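Local structure of methyltransferase (Bacteroides thetaiotaomicron, 3FQ6) at residues Q33-L36 / K37-A40; Q61-Y65 / F66-R70. The protein is a methyltransferase domain that probably transfers methyl groups from S-adenosylmethionine, as in the tetrapyrrole (corrin/porphyrin) methylases. All coordinates share one frame; numbering follows the deposited sequence.

Contact 1. Residues Q33-L36 / K37-A40; sequences QTRL and KALA. With SO4 (sulfate ion), chain C.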
loop_
_atom_site.group_PDB
_atom_site.type_symbol
_atom_site.label_atom_id
_atom_site.label_comp_id
_atom_site.label_asym_id
_atom_site.label_seq_id
_atom_site.Cartn_x
_atom_site.Cartn_y
_atom_site.Cartn_z
ATOM N N GLN A 33 12.269 7.823 6.111
ATOM C CA GLN A 33 13.220 6.834 5.639
ATOM C C GLN A 33 13.486 5.857 6.769
ATOM O O GLN A 33 13.644 4.657 6.523
ATOM C CB GLN A 33 14.517 7.528 5.183
ATOM C CG GLN A 33 15.545 6.590 4.584
ATOM C CD GLN A 33 16.909 7.218 4.382
ATOM O OE1 GLN A 33 17.348 8.102 5.141
ATOM N NE2 GLN A 33 17.608 6.744 3.359
ATOM N N THR A 34 13.528 6.396 7.994
ATOM C CA THR A 34 13.585 5.625 9.213
ATOM C C THR A 34 12.475 4.570 9.250
ATOM O O THR A 34 12.738 3.397 9.564
ATOM C CB THR A 34 13.454 6.554 10.411
ATOM O OG1 THR A 34 14.663 7.297 10.541
ATOM C CG2 THR A 34 13.203 5.796 11.702
ATOM N N ARG A 35 11.241 4.988 8.944
ATOM C CA ARG A 35 10.103 4.068 8.941
ATOM C C ARG A 35 10.333 3.041 7.823
ATOM O O ARG A 35 10.201 1.822 8.034
ATOM C CB ARG A 35 8.747 4.791 8.758
ATOM C CG ARG A 35 8.335 5.816 9.854
ATOM C CD ARG A 35 7.977 5.232 11.198
ATOM N NE ARG A 35 7.203 4.010 11.038
ATOM C CZ ARG A 35 7.553 2.815 11.525
ATOM N NH1 ARG A 35 8.657 2.680 12.257
ATOM N NH2 ARG A 35 6.788 1.748 11.297
ATOM N N LEU A 36 10.725 3.530 6.651
ATOM C CA LEU A 36 10.953 2.636 5.536
ATOM C C LEU A 36 12.030 1.614 5.832
ATOM O O LEU A 36 11.865 0.455 5.460
ATOM C CB LEU A 36 11.294 3.398 4.260
ATOM C CG LEU A 36 10.181 4.243 3.645
ATOM C CD1 LEU A 36 10.827 5.316 2.851
ATOM C CD2 LEU A 36 9.262 3.416 2.791
ATOM N N LYS A 37 13.112 2.019 6.495
ATOM C CA LYS A 37 14.187 1.078 6.790
ATOM C C LYS A 37 13.726 -0.028 7.740
ATOM O O LYS A 37 13.986 -1.210 7.502
ATOM C CB LYS A 37 15.447 1.782 7.312
ATOM C CG LYS A 37 16.182 2.578 6.237
ATOM C CD LYS A 37 17.695 2.636 6.478
ATOM C CE LYS A 37 18.380 3.367 5.323
ATOM N NZ LYS A 37 19.895 3.352 5.289
ATOM N N ALA A 38 13.010 0.366 8.793
ATOM C CA ALA A 38 12.419 -0.568 9.752
ATOM C C ALA A 38 11.398 -1.491 9.080
ATOM O O ALA A 38 11.346 -2.703 9.388
ATOM C CB ALA A 38 11.776 0.199 10.901
ATOM N N LEU A 39 10.600 -0.924 8.166
ATOM C CA LEU A 39 9.546 -1.689 7.495
ATOM C C LEU A 39 10.088 -2.656 6.447
ATOM O O LEU A 39 9.421 -3.627 6.115
ATOM C CB LEU A 39 8.475 -0.785 6.873
ATOM C CG LEU A 39 7.618 0.095 7.775
ATOM C CD1 LEU A 39 6.947 1.122 6.908
ATOM C CD2 LEU A 39 6.583 -0.665 8.583
ATOM N N ALA A 40 11.296 -2.407 5.955
ATOM C CA ALA A 40 11.997 -3.301 5.005
ATOM C C ALA A 40 12.291 -4.672 5.580
ATOM O O ALA A 40 12.448 -5.647 4.832
ATOM C CB ALA A 40 13.310 -2.677 4.551
HETATM S S SO4 C . 14.815 10.252 8.233
HETATM O O1 SO4 C . 16.227 9.976 8.430
HETATM O O2 SO4 C . 14.424 11.411 9.039
HETATM O O3 SO4 C . 14.509 10.467 6.811
HETATM O O4 SO4 C . 14.087 9.089 8.730
#
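K37 N reaches back one helical turn to Q33 O at 2.7 Å. L39 N binds R35 O at 2.8 Å. A38 N to T34 O and A40 N to L36 O continue the i to i+4 pattern. A sulfate, probably from the crystallisation liquor, sits at the start of this helix. Its O4 takes two bonds from T34: the backbone N at 2.8 Å and the hydroxyl OG1 at 2.6 Å. The torsion of T34 (chi1 -72°) turns OG1 back beside its own backbone N, where both donors meet the same oxygen. Q33 and K37 lie alongside each other and point the same way, with Q33 NE2 4.0 Å from K37 CE. Both ends also hold a second sulfate. R35 bends at chi2 and chi3 and brings its guanidinium back across L39. R35 NH2 lies 3.6 Å from L39 CD2, and its charge is paired with E23. L39 CG sits tightly against R35 O at 3.1 Å, and its side chain packs on M46 and F48 of strand 45-50. With an alanine here, the loss of the branch would probably open a gap against M46 and F48 and leave the R35 guanidinium without its methyl support. The helix is thus amphipathic. L39 seats it on strand 45-50 of the beta-alpha-beta unit 20-24/32-39/45-50, and L36 faces helix 55-66, while the start of the helix and its polar side hold sulfates, which is consistent with an affinity for anions.

Contact 2. Residues Q61-Y65 / F66-R70; sequences QFAEY and FGTER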
loop_
_atom_site.group_PDB
_atom_site.type_symbol
_atom_site.label_atom_id
_atom_site.label_comp_id
_atom_site.label_asym_id
_atom_site.label_seq_id
_atom_site.Cartn_x
_atom_site.Cartn_y
_atom_site.Cartn_z
ATOM N N GLN A 61 8.834 4.294 -4.425
ATOM C CA GLN A 61 9.678 4.147 -3.265
ATOM C C GLN A 61 9.567 2.784 -2.577
ATOM O O GLN A 61 10.584 2.270 -2.105
ATOM C CB GLN A 61 9.330 5.217 -2.273
ATOM C CG GLN A 61 10.445 5.584 -1.415
ATOM C CD GLN A 61 10.196 6.883 -0.749
ATOM O OE1 GLN A 61 9.048 7.329 -0.632
ATOM N NE2 GLN A 61 11.265 7.515 -0.287
ATOM N N PHE A 62 8.351 2.218 -2.510
ATOM C CA PHE A 62 8.147 0.856 -1.986
ATOM C C PHE A 62 8.883 -0.193 -2.824
ATOM O O PHE A 62 9.429 -1.140 -2.269
ATOM C CB PHE A 62 6.646 0.471 -1.896
ATOM C CG PHE A 62 5.891 1.087 -0.719
ATOM C CD1 PHE A 62 6.504 2.001 0.167
ATOM C CD2 PHE A 62 4.543 0.807 -0.540
ATOM C CE1 PHE A 62 5.801 2.590 1.231
ATOM C CE2 PHE A 62 3.826 1.375 0.523
ATOM C CZ PHE A 62 4.447 2.270 1.411
ATOM N N ALA A 63 8.910 -0.047 -4.148
ATOM C CA ALA A 63 9.669 -1.003 -4.923
ATOM C C ALA A 63 11.159 -0.866 -4.564
ATOM O O ALA A 63 11.864 -1.863 -4.444
ATOM C CB ALA A 63 9.427 -0.846 -6.411
ATOM N N GLU A 64 11.612 0.360 -4.319
ATOM C CA GLU A 64 13.010 0.640 -3.960
ATOM C C GLU A 64 13.340 -0.154 -2.689
ATOM O O GLU A 64 14.291 -0.930 -2.640
ATOM C CB GLU A 64 13.100 2.132 -3.642
ATOM C CG GLU A 64 14.200 2.978 -4.193
ATOM C CD GLU A 64 13.925 4.458 -3.864
ATOM O OE1 GLU A 64 14.485 4.982 -2.875
ATOM O OE2 GLU A 64 13.107 5.094 -4.570
ATOM N N TYR A 65 12.504 0.019 -1.673
ATOM C CA TYR A 65 12.761 -0.555 -0.347
ATOM C C TYR A 65 12.348 -2.009 -0.119
ATOM O O TYR A 65 13.001 -2.715 0.622
ATOM C CB TYR A 65 12.159 0.324 0.740
ATOM C CG TYR A 65 12.956 1.577 1.047
ATOM C CD1 TYR A 65 12.853 2.694 0.243
ATOM C CD2 TYR A 65 13.820 1.641 2.151
ATOM C CE1 TYR A 65 13.573 3.846 0.521
ATOM C CE2 TYR A 65 14.522 2.793 2.450
ATOM C CZ TYR A 65 14.394 3.907 1.632
ATOM O OH TYR A 65 15.117 5.091 1.884
ATOM N N PHE A 66 11.273 -2.438 -0.757
ATOM C CA PHE A 66 10.670 -3.764 -0.540
ATOM C C PHE A 66 10.897 -4.717 -1.693
ATOM O O PHE A 66 10.714 -5.909 -1.511
ATOM C CB PHE A 66 9.151 -3.639 -0.292
ATOM C CG PHE A 66 8.813 -2.703 0.819
ATOM C CD1 PHE A 66 9.334 -2.905 2.098
ATOM C CD2 PHE A 66 8.025 -1.601 0.605
ATOM C CE1 PHE A 66 9.058 -2.024 3.141
ATOM C CE2 PHE A 66 7.765 -0.700 1.660
ATOM C CZ PHE A 66 8.284 -0.917 2.921
ATOM N N GLY A 67 11.274 -4.198 -2.869
ATOM C CA GLY A 67 11.523 -5.047 -4.024
ATOM C C GLY A 67 10.365 -4.981 -5.006
ATOM O O GLY A 67 9.210 -4.862 -4.603
ATOM N N THR A 68 10.687 -5.054 -6.302
ATOM C CA THR A 68 9.670 -4.980 -7.369
ATOM C C THR A 68 8.690 -6.152 -7.415
ATOM O O THR A 68 7.579 -6.006 -7.939
ATOM C CB THR A 68 10.269 -4.815 -8.800
ATOM O OG1 THR A 68 11.104 -5.943 -9.115
ATOM C CG2 THR A 68 11.065 -3.514 -8.925
ATOM N N GLU A 69 9.071 -7.310 -6.898
ATOM C CA GLU A 69 8.126 -8.426 -6.911
ATOM C C GLU A 69 7.229 -8.503 -5.673
ATOM O O GLU A 69 6.385 -9.396 -5.573
ATOM C CB GLU A 69 8.853 -9.742 -7.161
ATOM C CG GLU A 69 9.458 -9.825 -8.562
ATOM C CD GLU A 69 8.388 -9.697 -9.664
ATOM O OE1 GLU A 69 8.235 -8.594 -10.263
ATOM O OE2 GLU A 69 7.680 -10.700 -9.914
ATOM N N ARG A 70 7.374 -7.567 -4.749
ATOM C CA ARG A 70 6.580 -7.649 -3.546
ATOM C C ARG A 70 5.096 -7.538 -3.919
ATOM O O ARG A 70 4.718 -6.721 -4.751
ATOM C CB ARG A 70 6.987 -6.575 -2.531
ATOM C CG ARG A 70 6.386 -6.806 -1.117
ATOM C CD ARG A 70 6.983 -8.025 -0.335
ATOM N NE ARG A 70 8.351 -7.737 0.066
ATOM C CZ ARG A 70 8.729 -7.165 1.207
ATOM N NH1 ARG A 70 10.016 -6.922 1.379
ATOM N NH2 ARG A 70 7.852 -6.844 2.166
#
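F66 N donates to F62 O at 2.7 Å, the shorter of the two backbone bonds that finish helix 55-66. The same oxygen is hemmed in by the F66 side chain, whose CB and CD2 both come close to it. The next bond, G67 N to A63 O at 2.9 Å, is more bent. G67 then leaves the helix with phi 103°. A side chain at these backbone angles would press on the preceding carbonyl, which explains the glycine. The chain goes on into a type I beta turn from G67 to R70. F62 and F66, one turn apart, lie side by side in an offset edge-to-face pair. The ring centroids are 5.1 Å apart and the planes stand at 70°. F66 CE2 comes over one face of F62, 3.3 Å from CD1. The first torsion of T68 (chi1 61°) sets CG2 anti to the carbonyl carbon, and this methyl meets A63 CB at 4.0 Å. R70 folds back over the helix end. F66 CB lies 3.8 Å above the plane of the R70 guanidinium, over its centre. The F62 ring also meets F48 of strand 45-50. The aromatic pair therefore ties the last turn to the core, while G67 allows the turn out of the helix, and R70 adds a weak bond from NH1 to F66 O and a bond from NH2 to A111 O as the chain turns toward strand 71-77.

Contact 1 comes first along the chain, and contact 2 follows on the neighbouring helix 55-66. Their centres are 12 Å apart, yet they touch directly. L36 CB meets Y65 CD2 at 3.7 Å. F66 CE1 lies 3.4 Å from L39 O. Elsewhere, Q33 CG is 3.1 Å from Y65 OH, and Q33 NE2 makes a weak hydrogen bond to that hydroxyl. L36 also packs on F62, and L39 on F66, so much of this interface is apolar. The second sulfate lies about 3 Å from the K37 side chain, nearest atoms, and a bound sulfate lies about 6 Å from that of Y65. Neither sulfate by itself identifies an active site.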